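Local coordinates for protein putative acyl-CoA N-acyltransferase (Klebsiella pneumoniae subsp. pneumoniae, PDB 3LOD) that probably transfers an acyl group from acyl-CoA to an acceptor, as a putative N-acyltransferase of the GNAT family, at residues M3-I9 against A51-P57; L19-D24 against K78-I82; G92-L96 against L125-Y131; R104-T110 against E150-F154. All blocks are in the same frame, centred on the assembly; numbering follows the deposited sequence.

Interaction 1. Residues M3-I9 against A51-P57; sequences MYTITDI and ALAIRSP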
loop_
_atom_site.group_PDB
_atom_site.type_symbol
_atom_site.label_atom_id
_atom_site.label_comp_id
_atom_site.label_asym_id
_atom_site.label_seq_id
_atom_site.Cartn_x
_atom_site.Cartn_y
_atom_site.Cartn_z
ATOM N N MET A 3 9.920 14.715 -7.630
ATOM C CA MET A 3 10.766 14.189 -8.751
ATOM C C MET A 3 11.589 12.904 -8.441
ATOM O O MET A 3 12.645 12.636 -9.008
ATOM C CB MET A 3 11.681 15.272 -9.262
ATOM C CG MET A 3 11.424 15.660 -10.678
ATOM S SD MET A 3 12.992 16.213 -11.399
ATOM C CE MET A 3 12.776 18.062 -11.502
ATOM N N TYR A 4 11.068 12.139 -7.499
ATOM C CA TYR A 4 11.307 10.716 -7.340
ATOM C C TYR A 4 10.569 9.916 -8.415
ATOM O O TYR A 4 9.679 10.435 -9.094
ATOM C CB TYR A 4 10.726 10.285 -5.998
ATOM C CG TYR A 4 11.447 10.855 -4.801
ATOM C CD1 TYR A 4 12.098 9.997 -3.895
ATOM C CD2 TYR A 4 11.518 12.259 -4.573
ATOM C CE1 TYR A 4 12.782 10.501 -2.786
ATOM C CE2 TYR A 4 12.197 12.771 -3.452
ATOM C CZ TYR A 4 12.819 11.868 -2.569
ATOM O OH TYR A 4 13.479 12.301 -1.477
ATOM N N THR A 5 10.879 8.631 -8.522
ATOM C CA THR A 5 10.350 7.828 -9.617
ATOM C C THR A 5 9.440 6.685 -9.083
ATOM O O THR A 5 9.582 6.323 -7.929
ATOM C CB THR A 5 11.536 7.408 -10.532
ATOM O OG1 THR A 5 11.162 7.609 -11.880
ATOM C CG2 THR A 5 11.995 5.979 -10.355
ATOM N N ILE A 6 8.493 6.158 -9.877
ATOM C CA ILE A 6 7.686 4.951 -9.502
ATOM C C ILE A 6 7.800 3.798 -10.496
ATOM O O ILE A 6 7.623 3.991 -11.712
ATOM C CB ILE A 6 6.184 5.259 -9.352
ATOM C CG1 ILE A 6 5.846 5.506 -7.896
ATOM C CG2 ILE A 6 5.361 4.067 -9.730
ATOM C CD1 ILE A 6 5.211 6.780 -7.699
ATOM N N THR A 7 8.074 2.598 -10.012
ATOM C CA THR A 7 8.280 1.484 -10.934
ATOM C C THR A 7 7.712 0.244 -10.352
ATOM O O THR A 7 7.612 0.144 -9.132
ATOM C CB THR A 7 9.791 1.146 -11.141
ATOM O OG1 THR A 7 10.354 0.624 -9.913
ATOM C CG2 THR A 7 10.601 2.353 -11.666
ATOM N N ASP A 8 7.417 -0.725 -11.206
ATOM C CA ASP A 8 7.053 -2.047 -10.738
ATOM C C ASP A 8 8.192 -2.583 -9.864
ATOM O O ASP A 8 9.337 -2.149 -10.027
ATOM C CB ASP A 8 6.817 -2.990 -11.922
ATOM C CG ASP A 8 5.374 -2.927 -12.476
ATOM O OD1 ASP A 8 4.484 -2.404 -11.772
ATOM O OD2 ASP A 8 5.125 -3.435 -13.608
ATOM N N ILE A 9 7.869 -3.468 -8.915
ATOM C CA ILE A 9 8.838 -4.364 -8.272
ATOM C C ILE A 9 8.240 -5.749 -8.017
ATOM O O ILE A 9 7.071 -5.904 -7.658
ATOM C CB ILE A 9 9.401 -3.870 -6.859
ATOM C CG1 ILE A 9 8.509 -2.850 -6.232
ATOM C CG2 ILE A 9 10.929 -3.471 -6.799
ATOM C CD1 ILE A 9 7.507 -3.540 -5.485
ATOM N N ALA A 51 2.481 -4.454 -7.293
ATOM C CA ALA A 51 3.467 -4.020 -6.351
ATOM C C ALA A 51 4.313 -2.955 -7.026
ATOM O O ALA A 51 4.805 -3.146 -8.160
ATOM C CB ALA A 51 4.316 -5.177 -5.978
ATOM N N LEU A 52 4.507 -1.854 -6.314
ATOM C CA LEU A 52 5.242 -0.683 -6.830
ATOM C C LEU A 52 6.272 -0.149 -5.832
ATOM O O LEU A 52 6.113 -0.344 -4.613
ATOM C CB LEU A 52 4.249 0.448 -7.133
ATOM C CG LEU A 52 3.139 0.226 -8.170
ATOM C CD1 LEU A 52 2.274 1.496 -8.382
ATOM C CD2 LEU A 52 3.672 -0.297 -9.501
ATOM N N ALA A 53 7.285 0.558 -6.334
ATOM C CA ALA A 53 8.306 1.212 -5.467
ATOM C C ALA A 53 8.503 2.669 -5.831
ATOM O O ALA A 53 8.315 3.043 -6.991
ATOM C CB ALA A 53 9.620 0.493 -5.570
ATOM N N ILE A 54 8.876 3.496 -4.854
ATOM C CA ILE A 54 9.334 4.855 -5.140
ATOM C C ILE A 54 10.804 4.961 -4.896
ATOM O O ILE A 54 11.325 4.530 -3.859
ATOM C CB ILE A 54 8.723 5.892 -4.242
ATOM C CG1 ILE A 54 7.464 5.392 -3.654
ATOM C CG2 ILE A 54 8.375 7.206 -4.992
ATOM C CD1 ILE A 54 7.273 6.083 -2.346
ATOM N N ARG A 55 11.468 5.606 -5.837
ATOM C CA ARG A 55 12.898 5.620 -5.903
ATOM C C ARG A 55 13.340 7.041 -5.862
ATOM O O ARG A 55 12.725 7.922 -6.455
ATOM C CB ARG A 55 13.357 4.938 -7.188
ATOM C CG ARG A 55 12.491 3.730 -7.573
ATOM C CD ARG A 55 13.107 2.819 -8.642
ATOM N NE ARG A 55 14.044 1.915 -7.989
ATOM C CZ ARG A 55 13.867 0.609 -7.773
ATOM N NH1 ARG A 55 12.775 -0.026 -8.199
ATOM N NH2 ARG A 55 14.829 -0.066 -7.145
ATOM N N SER A 56 14.423 7.246 -5.139
ATOM C CA SER A 56 15.080 8.512 -5.089
ATOM C C SER A 56 15.605 8.857 -6.499
ATOM O O SER A 56 15.479 8.038 -7.436
ATOM C CB SER A 56 16.190 8.480 -4.032
ATOM O OG SER A 56 17.366 7.851 -4.513
ATOM N N PRO A 57 16.123 10.089 -6.680
ATOM C CA PRO A 57 16.831 10.298 -7.945
ATOM C C PRO A 57 18.135 9.468 -8.084
ATOM O O PRO A 57 18.465 9.096 -9.214
ATOM C CB PRO A 57 17.059 11.817 -7.968
ATOM C CG PRO A 57 15.831 12.369 -7.214
ATOM C CD PRO A 57 15.766 11.383 -6.043
HETATM O O HOH W 1 12.365 -2.648 -9.814
#
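Start with Ile6, whose CD1 lies 4.2 Å from Ile54 CG2 and whose CG2 is 4.2 Å from Leu52 CD1; the three form an apolar patch on one face of the sheet. On the opposite face, the one carrying Ala53, Ile9 sets CD1 3.6 Å from Ala51 CB and CG1 3.6 Å from Ala53 CB. At the N-terminal end Tyr4 CB meets Ile54 CG2 at 4.0 Å, and Pro57 CD sits over a face of the tyrosine ring.

Between them the backbones pair antiparallel, at 151°. Thr5 and Arg55 exchange two hydrogen bonds (Thr5 N to Arg55 O and Arg55 N to Thr5 O, both 2.9 Å), as do Thr7 and Ala53 (Thr7 N to Ala53 O 3.1 Å, Ala53 N to Thr7 O 2.8 Å).

On the face of Thr5, Thr7 and Ala53, Arg55 NH1 donates to Thr7 OG1 at 3.0 Å, while its NH2 forms a salt bridge with Glu15. A water bonded to Asp8 O also reaches Arg55 NH1, weakly.

Strand 5-8 is the first of the GNAT fold and an outermost strand of the sheet; strand 61-69 flanks 49-55 on its other side, and helix 91-104 packs on Ile6 and Leu52.

Interaction 2. Residues L19-D24 against K78-I82; sequences LIAALD and KRVYI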
loop_
_atom_site.group_PDB
_atom_site.type_symbol
_atom_site.label_atom_id
_atom_site.label_comp_id
_atom_site.label_asym_id
_atom_site.label_seq_id
_atom_site.Cartn_x
_atom_site.Cartn_y
_atom_site.Cartn_z
ATOM N N LEU A 19 12.252 -2.986 2.651
ATOM C CA LEU A 19 11.227 -1.997 3.090
ATOM C C LEU A 19 10.124 -2.628 3.987
ATOM O O LEU A 19 9.852 -2.178 5.083
ATOM C CB LEU A 19 10.632 -1.340 1.877
ATOM C CG LEU A 19 11.681 -0.607 1.053
ATOM C CD1 LEU A 19 11.276 -0.523 -0.434
ATOM C CD2 LEU A 19 11.903 0.784 1.678
ATOM N N ILE A 20 9.550 -3.710 3.508
ATOM C CA ILE A 20 8.647 -4.549 4.238
ATOM C C ILE A 20 9.192 -4.946 5.633
ATOM O O ILE A 20 8.511 -4.791 6.641
ATOM C CB ILE A 20 8.357 -5.761 3.302
ATOM C CG1 ILE A 20 7.507 -5.268 2.140
ATOM C CG2 ILE A 20 7.642 -6.903 3.942
ATOM C CD1 ILE A 20 6.793 -3.957 2.449
ATOM N N ALA A 21 10.422 -5.446 5.687
ATOM C CA ALA A 21 11.057 -5.794 6.958
ATOM C C ALA A 21 11.118 -4.568 7.885
ATOM O O ALA A 21 10.768 -4.679 9.079
ATOM C CB ALA A 21 12.412 -6.378 6.721
ATOM N N ALA A 22 11.534 -3.417 7.354
ATOM C CA ALA A 22 11.565 -2.169 8.154
ATOM C C ALA A 22 10.140 -1.793 8.616
ATOM O O ALA A 22 9.956 -1.395 9.761
ATOM C CB ALA A 22 12.213 -0.966 7.335
ATOM N N LEU A 23 9.156 -1.886 7.724
ATOM C CA LEU A 23 7.736 -1.665 8.077
ATOM C C LEU A 23 7.369 -2.508 9.297
ATOM O O LEU A 23 6.872 -1.955 10.283
ATOM C CB LEU A 23 6.790 -2.018 6.903
ATOM C CG LEU A 23 5.247 -1.931 7.035
ATOM C CD1 LEU A 23 4.712 -0.545 7.345
ATOM C CD2 LEU A 23 4.552 -2.430 5.787
ATOM N N ASP A 24 7.634 -3.821 9.232
ATOM C CA ASP A 24 7.245 -4.750 10.257
ATOM C C ASP A 24 8.029 -4.508 11.532
ATOM O O ASP A 24 7.502 -4.788 12.625
ATOM C CB ASP A 24 7.474 -6.196 9.817
ATOM C CG ASP A 24 6.405 -6.722 8.854
ATOM O OD1 ASP A 24 5.464 -6.008 8.414
ATOM O OD2 ASP A 24 6.513 -7.919 8.519
ATOM N N LYS A 78 -2.017 -3.015 0.711
ATOM C CA LYS A 78 -1.275 -3.438 1.867
ATOM C C LYS A 78 0.197 -3.242 1.603
ATOM O O LYS A 78 0.636 -2.919 0.452
ATOM C CB LYS A 78 -1.607 -4.875 2.207
ATOM C CG LYS A 78 -1.093 -5.909 1.241
ATOM C CD LYS A 78 -1.895 -7.227 1.295
ATOM C CE LYS A 78 -1.741 -8.036 2.593
ATOM N NZ LYS A 78 -2.479 -9.379 2.440
ATOM N N ARG A 79 0.954 -3.414 2.679
ATOM C CA ARG A 79 2.394 -3.281 2.654
ATOM C C ARG A 79 2.878 -1.967 2.155
ATOM O O ARG A 79 3.886 -1.931 1.466
ATOM C CB ARG A 79 3.077 -4.385 1.840
ATOM C CG ARG A 79 2.699 -5.833 2.166
ATOM C CD ARG A 79 2.607 -6.127 3.651
ATOM N NE ARG A 79 3.274 -7.367 4.003
ATOM C CZ ARG A 79 3.868 -7.527 5.176
ATOM N NH1 ARG A 79 4.511 -8.671 5.461
ATOM N NH2 ARG A 79 3.838 -6.505 6.052
ATOM N N VAL A 80 2.219 -0.888 2.534
ATOM C CA VAL A 80 2.636 0.468 2.188
ATOM C C VAL A 80 3.594 1.036 3.215
ATOM O O VAL A 80 3.297 1.054 4.426
ATOM C CB VAL A 80 1.372 1.389 2.102
ATOM C CG1 VAL A 80 1.740 2.848 1.795
ATOM C CG2 VAL A 80 0.471 0.838 1.040
ATOM N N TYR A 81 4.716 1.576 2.773
ATOM C CA TYR A 81 5.705 2.138 3.703
ATOM C C TYR A 81 6.548 3.108 2.920
ATOM O O TYR A 81 6.843 2.845 1.731
ATOM C CB TYR A 81 6.606 1.024 4.133
ATOM C CG TYR A 81 7.779 1.419 5.013
ATOM C CD1 TYR A 81 7.594 1.716 6.398
ATOM C CD2 TYR A 81 9.091 1.412 4.502
ATOM C CE1 TYR A 81 8.720 2.022 7.235
ATOM C CE2 TYR A 81 10.209 1.709 5.327
ATOM C CZ TYR A 81 10.000 2.015 6.692
ATOM O OH TYR A 81 11.062 2.294 7.525
ATOM N N ILE A 82 6.953 4.199 3.573
ATOM C CA ILE A 82 7.920 5.176 3.041
ATOM C C ILE A 82 9.002 5.313 4.092
ATOM O O ILE A 82 8.694 5.596 5.276
ATOM C CB ILE A 82 7.291 6.580 2.953
ATOM C CG1 ILE A 82 6.025 6.602 2.094
ATOM C CG2 ILE A 82 8.344 7.625 2.577
ATOM C CD1 ILE A 82 6.210 6.098 0.658
#
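Tyr81 is the residue most deeply engaged here. Its CA-to-CB bond points at the helix, and one face of the ring lies against the backbone turn made by Leu19 O and Leu23 N, themselves joined by a helical hydrogen bond of 2.7 Å. Leu19 CD2 reaches Tyr81 CD2 at 4.0 Å, and Ala22 CB touches Tyr81 OH at 3.5 Å, so the ring lies against a single turn of the helix.

Leu23 fills the space beside it, with CD1 3.8 Å from Tyr81 CD1 and 3.6 Å from Val80 O; its CD2 also comes within 3.9 Å of Arg79 CA. This is the first helix of the GNAT fold crossing the fourth strand: the two axes run almost perpendicular, at 88°, and approach to 8.4 Å.

Arg79 has positive phi (56°, psi 40°), a break from extended geometry consistent with the beta bulge common in the fourth strand of GNAT enzymes. Its guanidinium swings up to the helix, where NH2 makes a salt bridge with Asp24 OD1 at 2.9 Å and Ile20 CG2 lies over one face. Lower down, Ile20 CD1 packs 3.8 Å from Arg79 CB. Strand 61-69 borders this patch, with Leu19 and Ile20 both touching Cys64.

Interaction 3. Residues G92-L96 against L125-Y131; sequences GEKLL and LYTRNGY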
loop_
_atom_site.group_PDB
_atom_site.type_symbol
_atom_site.label_atom_id
_atom_site.label_comp_id
_atom_site.label_asym_id
_atom_site.label_seq_id
_atom_site.Cartn_x
_atom_site.Cartn_y
_atom_site.Cartn_z
ATOM N N GLY A 92 3.772 9.531 -0.182
ATOM C CA GLY A 92 2.709 8.552 0.100
ATOM C C GLY A 92 1.634 8.761 -0.952
ATOM O O GLY A 92 1.177 7.808 -1.624
ATOM N N GLU A 93 1.307 10.036 -1.125
ATOM C CA GLU A 93 0.378 10.536 -2.123
ATOM C C GLU A 93 0.733 10.116 -3.509
ATOM O O GLU A 93 -0.129 9.705 -4.259
ATOM C CB GLU A 93 0.466 12.045 -2.117
ATOM C CG GLU A 93 -0.801 12.764 -2.127
ATOM C CD GLU A 93 -0.604 14.063 -1.349
ATOM O OE1 GLU A 93 -0.586 15.205 -1.954
ATOM O OE2 GLU A 93 -0.394 13.893 -0.109
ATOM N N LYS A 94 1.985 10.282 -3.879
ATOM C CA LYS A 94 2.399 9.972 -5.228
ATOM C C LYS A 94 2.207 8.488 -5.499
ATOM O O LYS A 94 1.595 8.116 -6.510
ATOM C CB LYS A 94 3.838 10.434 -5.452
ATOM C CG LYS A 94 4.377 10.183 -6.843
ATOM C CD LYS A 94 5.445 11.259 -7.284
ATOM C CE LYS A 94 6.019 10.922 -8.693
ATOM N NZ LYS A 94 6.283 12.085 -9.615
ATOM N N LEU A 95 2.659 7.674 -4.546
ATOM C CA LEU A 95 2.566 6.210 -4.596
ATOM C C LEU A 95 1.121 5.700 -4.603
ATOM O O LEU A 95 0.716 4.941 -5.477
ATOM C CB LEU A 95 3.294 5.573 -3.407
ATOM C CG LEU A 95 3.232 4.046 -3.233
ATOM C CD1 LEU A 95 3.844 3.273 -4.426
ATOM C CD2 LEU A 95 3.966 3.658 -1.946
ATOM N N LEU A 96 0.363 6.104 -3.597
ATOM C CA LEU A 96 -1.066 5.825 -3.549
ATOM C C LEU A 96 -1.766 6.070 -4.900
ATOM O O LEU A 96 -2.470 5.179 -5.403
ATOM C CB LEU A 96 -1.684 6.659 -2.430
ATOM C CG LEU A 96 -3.180 6.532 -2.211
ATOM C CD1 LEU A 96 -3.495 5.105 -1.810
ATOM C CD2 LEU A 96 -3.670 7.506 -1.142
ATOM N N LEU A 125 -3.143 9.812 5.753
ATOM C CA LEU A 125 -2.899 9.870 4.318
ATOM C C LEU A 125 -4.136 9.329 3.565
ATOM O O LEU A 125 -4.632 9.961 2.634
ATOM C CB LEU A 125 -1.664 9.088 3.957
ATOM C CG LEU A 125 -1.594 8.752 2.467
ATOM C CD1 LEU A 125 -1.296 10.000 1.686
ATOM C CD2 LEU A 125 -0.494 7.800 2.232
ATOM N N TYR A 126 -4.684 8.200 3.989
ATOM C CA TYR A 126 -5.807 7.672 3.261
ATOM C C TYR A 126 -6.991 8.579 3.344
ATOM O O TYR A 126 -7.663 8.747 2.336
ATOM C CB TYR A 126 -6.184 6.284 3.737
ATOM C CG TYR A 126 -5.025 5.323 3.663
ATOM C CD1 TYR A 126 -4.239 5.193 2.490
ATOM C CD2 TYR A 126 -4.716 4.536 4.749
ATOM C CE1 TYR A 126 -3.129 4.332 2.454
ATOM C CE2 TYR A 126 -3.632 3.654 4.717
ATOM C CZ TYR A 126 -2.847 3.556 3.578
ATOM O OH TYR A 126 -1.783 2.621 3.610
ATOM N N THR A 127 -7.267 9.123 4.530
ATOM C CA THR A 127 -8.394 10.051 4.769
ATOM C C THR A 127 -8.305 11.289 3.883
ATOM O O THR A 127 -9.303 11.711 3.313
ATOM C CB THR A 127 -8.457 10.515 6.250
ATOM O OG1 THR A 127 -8.205 9.393 7.101
ATOM C CG2 THR A 127 -9.811 11.137 6.608
ATOM N N ARG A 128 -7.103 11.859 3.769
ATOM C CA ARG A 128 -6.832 13.003 2.888
ATOM C C ARG A 128 -7.139 12.671 1.422
ATOM O O ARG A 128 -7.298 13.587 0.604
ATOM C CB ARG A 128 -5.359 13.446 2.993
ATOM C CG ARG A 128 -5.070 14.605 3.952
ATOM C CD ARG A 128 -3.581 14.981 3.939
ATOM N NE ARG A 128 -2.762 14.145 4.835
ATOM C CZ ARG A 128 -1.652 13.460 4.503
ATOM N NH1 ARG A 128 -1.146 13.467 3.259
ATOM N NH2 ARG A 128 -1.033 12.744 5.434
ATOM N N ASN A 129 -7.225 11.381 1.082
ATOM C CA ASN A 129 -7.480 10.976 -0.315
ATOM C C ASN A 129 -8.705 10.089 -0.542
ATOM O O ASN A 129 -8.726 9.227 -1.428
ATOM C CB ASN A 129 -6.220 10.414 -0.972
ATOM C CG ASN A 129 -5.045 11.378 -0.877
ATOM O OD1 ASN A 129 -4.168 11.228 -0.017
ATOM N ND2 ASN A 129 -5.039 12.394 -1.731
ATOM N N GLY A 130 -9.725 10.308 0.264
ATOM C CA GLY A 130 -11.025 9.778 -0.044
ATOM C C GLY A 130 -11.330 8.421 0.495
ATOM O O GLY A 130 -12.393 7.914 0.215
ATOM N N TYR A 131 -10.420 7.817 1.247
ATOM C CA TYR A 131 -10.751 6.553 1.910
ATOM C C TYR A 131 -11.634 6.849 3.092
ATOM O O TYR A 131 -11.457 7.875 3.712
ATOM C CB TYR A 131 -9.495 5.806 2.366
ATOM C CG TYR A 131 -8.764 5.263 1.195
ATOM C CD1 TYR A 131 -8.887 3.919 0.816
ATOM C CD2 TYR A 131 -7.986 6.101 0.407
ATOM C CE1 TYR A 131 -8.209 3.402 -0.354
ATOM C CE2 TYR A 131 -7.314 5.609 -0.738
ATOM C CZ TYR A 131 -7.445 4.267 -1.107
ATOM O OH TYR A 131 -6.787 3.859 -2.240
#
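There is no room for a side chain at Gly92: a CB there would point at the partner helix and fall 2.9 Å from Leu125 CD2, a clash. Without one, Leu125 CD2 settles 3.9 Å from Gly92 CA. These are the two helices of the GNAT fold that follow its fourth and fifth strands. In relatives, the loop leading into the first of them binds the acyl-CoA pyrophosphate, and Gly92 probably marks the end of that motif here.

One turn on, Leu96 enters between the helix and the loop after it. Its CD2 lies 4.3 Å from both Leu125 CG and the edge of the Tyr126 ring at CD1, and 3.9 Å from Asn129 CB, while its CD1 is 4.0 Å from Tyr131 CE2. On the outer side Glu93 OE2 and Arg128 NH1 form a salt bridge at 3.5 Å. A Schellman motif ends the helix at Gly130, whose positive phi lets Tyr131 N turn back to Tyr126 O at 3.1 Å.

Interaction 4. Residues R104-T110 against E150-F154; sequences RQRDCHT and EKPLF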
loop_
_atom_site.group_PDB
_atom_site.type_symbol
_atom_site.label_atom_id
_atom_site.label_comp_id
_atom_site.label_asym_id
_atom_site.label_seq_id
_atom_site.Cartn_x
_atom_site.Cartn_y
_atom_site.Cartn_z
ATOM N N ARG A 104 -7.132 0.499 -11.440
ATOM C CA ARG A 104 -8.096 0.743 -12.488
ATOM C C ARG A 104 -7.784 -0.013 -13.760
ATOM O O ARG A 104 -8.690 -0.534 -14.376
ATOM C CB ARG A 104 -8.224 2.209 -12.826
ATOM C CG ARG A 104 -8.938 2.984 -11.795
ATOM C CD ARG A 104 -9.153 4.460 -12.222
ATOM N NE ARG A 104 -9.284 5.236 -10.987
ATOM C CZ ARG A 104 -8.300 5.953 -10.432
ATOM N NH1 ARG A 104 -7.133 6.103 -11.057
ATOM N NH2 ARG A 104 -8.503 6.561 -9.267
ATOM N N GLN A 105 -6.535 -0.092 -14.190
ATOM C CA GLN A 105 -6.303 -0.708 -15.505
ATOM C C GLN A 105 -6.657 -2.177 -15.458
ATOM O O GLN A 105 -6.727 -2.845 -16.473
ATOM C CB GLN A 105 -4.858 -0.576 -15.937
ATOM C CG GLN A 105 -4.500 0.797 -16.441
ATOM C CD GLN A 105 -3.016 1.146 -16.146
ATOM O OE1 GLN A 105 -2.106 0.307 -16.319
ATOM N NE2 GLN A 105 -2.779 2.389 -15.679
ATOM N N ARG A 106 -6.864 -2.670 -14.249
ATOM C CA ARG A 106 -7.206 -4.058 -14.039
ATOM C C ARG A 106 -8.690 -4.205 -13.657
ATOM O O ARG A 106 -9.121 -5.246 -13.138
ATOM C CB ARG A 106 -6.252 -4.641 -12.997
ATOM C CG ARG A 106 -4.766 -4.544 -13.443
ATOM C CD ARG A 106 -4.425 -5.634 -14.457
ATOM N NE ARG A 106 -4.978 -6.912 -14.003
ATOM C CZ ARG A 106 -4.307 -7.808 -13.272
ATOM N NH1 ARG A 106 -3.016 -7.605 -12.917
ATOM N NH2 ARG A 106 -4.929 -8.928 -12.907
ATOM N N ASP A 107 -9.463 -3.157 -13.965
ATOM C CA ASP A 107 -10.910 -3.086 -13.707
ATOM C C ASP A 107 -11.293 -3.083 -12.255
ATOM O O ASP A 107 -12.441 -3.403 -11.931
ATOM C CB ASP A 107 -11.673 -4.235 -14.363
ATOM C CG ASP A 107 -11.620 -4.187 -15.875
ATOM O OD1 ASP A 107 -11.425 -3.076 -16.402
ATOM O OD2 ASP A 107 -11.789 -5.262 -16.517
ATOM N N CYS A 108 -10.360 -2.760 -11.378
ATOM C CA CYS A 108 -10.657 -2.840 -9.984
ATOM C C CYS A 108 -11.590 -1.661 -9.696
ATOM O O CYS A 108 -11.314 -0.537 -10.115
ATOM C CB CYS A 108 -9.372 -2.717 -9.176
ATOM S SG CYS A 108 -9.718 -2.545 -7.369
ATOM N N HIS A 109 -12.667 -1.895 -8.951
ATOM C CA HIS A 109 -13.603 -0.839 -8.712
ATOM C C HIS A 109 -13.626 -0.265 -7.280
ATOM O O HIS A 109 -14.159 0.836 -7.043
ATOM C CB HIS A 109 -14.973 -1.365 -9.108
ATOM C CG HIS A 109 -15.380 -2.613 -8.375
ATOM N ND1 HIS A 109 -15.693 -2.627 -7.028
ATOM C CD2 HIS A 109 -15.574 -3.878 -8.811
ATOM C CE1 HIS A 109 -16.059 -3.849 -6.672
ATOM N NE2 HIS A 109 -15.985 -4.627 -7.736
ATOM N N THR A 110 -13.090 -1.006 -6.320
ATOM C CA THR A 110 -13.102 -0.557 -4.922
ATOM C C THR A 110 -11.799 -1.037 -4.322
ATOM O O THR A 110 -11.413 -2.223 -4.509
ATOM C CB THR A 110 -14.222 -1.211 -4.165
ATOM O OG1 THR A 110 -15.474 -0.863 -4.781
ATOM C CG2 THR A 110 -14.270 -0.737 -2.777
ATOM N N GLU A 150 -12.103 2.129 2.834
ATOM C CA GLU A 150 -12.174 1.867 1.420
ATOM C C GLU A 150 -12.522 3.097 0.648
ATOM O O GLU A 150 -12.853 4.104 1.221
ATOM C CB GLU A 150 -13.130 0.723 1.085
ATOM C CG GLU A 150 -14.641 0.990 1.357
ATOM C CD GLU A 150 -15.586 -0.028 0.663
ATOM O OE1 GLU A 150 -16.654 0.410 0.144
ATOM O OE2 GLU A 150 -15.247 -1.251 0.629
ATOM N N LYS A 151 -12.438 2.975 -0.664
ATOM C CA LYS A 151 -12.573 4.072 -1.577
ATOM C C LYS A 151 -13.070 3.507 -2.929
ATOM O O LYS A 151 -12.488 2.552 -3.442
ATOM C CB LYS A 151 -11.196 4.669 -1.788
ATOM C CG LYS A 151 -11.221 5.852 -2.695
ATOM C CD LYS A 151 -9.834 6.275 -3.052
ATOM C CE LYS A 151 -9.932 7.469 -3.935
ATOM N NZ LYS A 151 -8.622 8.111 -4.057
ATOM N N PRO A 152 -14.142 4.097 -3.504
ATOM C CA PRO A 152 -14.554 3.681 -4.859
ATOM C C PRO A 152 -13.630 4.283 -5.877
ATOM O O PRO A 152 -13.286 5.448 -5.794
ATOM C CB PRO A 152 -15.971 4.244 -4.997
ATOM C CG PRO A 152 -16.095 5.312 -4.032
ATOM C CD PRO A 152 -15.071 5.100 -2.933
ATOM N N LEU A 153 -13.192 3.494 -6.832
ATOM C CA LEU A 153 -12.180 4.002 -7.745
ATOM C C LEU A 153 -12.755 4.579 -9.011
ATOM O O LEU A 153 -12.255 5.599 -9.512
ATOM C CB LEU A 153 -11.204 2.904 -8.130
ATOM C CG LEU A 153 -10.275 2.289 -7.086
ATOM C CD1 LEU A 153 -9.245 1.537 -7.872
ATOM C CD2 LEU A 153 -9.601 3.321 -6.219
ATOM N N PHE A 154 -13.811 3.934 -9.511
ATOM C CA PHE A 154 -14.197 3.967 -10.967
ATOM C C PHE A 154 -13.336 2.915 -11.810
ATOM O O PHE A 154 -13.001 3.060 -13.012
ATOM C CB PHE A 154 -14.254 5.427 -11.533
ATOM C CG PHE A 154 -14.916 6.449 -10.577
ATOM C CD1 PHE A 154 -16.179 6.194 -9.994
ATOM C CD2 PHE A 154 -14.276 7.656 -10.273
ATOM C CE1 PHE A 154 -16.788 7.107 -9.123
ATOM C CE2 PHE A 154 -14.887 8.594 -9.391
ATOM C CZ PHE A 154 -16.146 8.312 -8.822
#
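Helix 91-104 runs out in a type I turn from Arg104 to Asp107, closed by Asp107 N to Arg104 O at 2.8 Å. Asp107, with positive phi, is the C-prime residue of a Schellman motif that releases the chain toward strand 110-116. There it meets the tail of strand 146-152, antiparallel: Thr110 and Pro152 form a non-hydrogen-bonded pair with CA atoms 4.5 Å apart, a place where the proline, lacking an N-H, costs no bond across to Thr110. One residue further Leu153 N donates to His109 O at 2.8 Å, almost straight at 178°.

Leu153 has the most surface buried of the side chains here; its CA-to-CB bond points toward segment 104-110, with CD1 3.7 Å from Cys108 O and 4.1 Å from Cys108 SG; it also rests on Ala103. Thr110 CG2 lies 3.6 Å from Glu150 OE2. Arg104 reaches back, its NE giving a weak hydrogen bond to Leu153 O at 3.3 Å. Thr110 OG1 pairs with His109 ND1 at 2.9 Å, the imidazole also bonding through NE2 to Glu72 O.

Both cross-segment hydrogen bonds thus end on backbone carbonyls, Leu153 to Cys108 is the one apolar side-chain pair, and no salt bridge joins the segments.

Overall arrangement
Interactions 1, 2 and 4 all reach the same mixed sheet: 1 at its first strand, 2 on strand 74-82 in the middle, 4 where the start of strand 110-116 pairs with the end of strand 146-152. Interaction 3 instead joins two helices on the sheet face bearing Val80 and Ile82, opposite the helix of interaction 2. Backbone hydrogen bonds dominate 1; 2 and 3 are side-chain packing, each with one salt bridge (Arg79 to Asp24, Glu93 to Arg128); 4, at the end of helix 91-104, mixes one backbone hydrogen bond with a weak one from the Arg104 side chain. Lys94 and Leu95 of the same helix pack on interaction 1. No contact is wholly buried; 2 lies nearest the chain's centre.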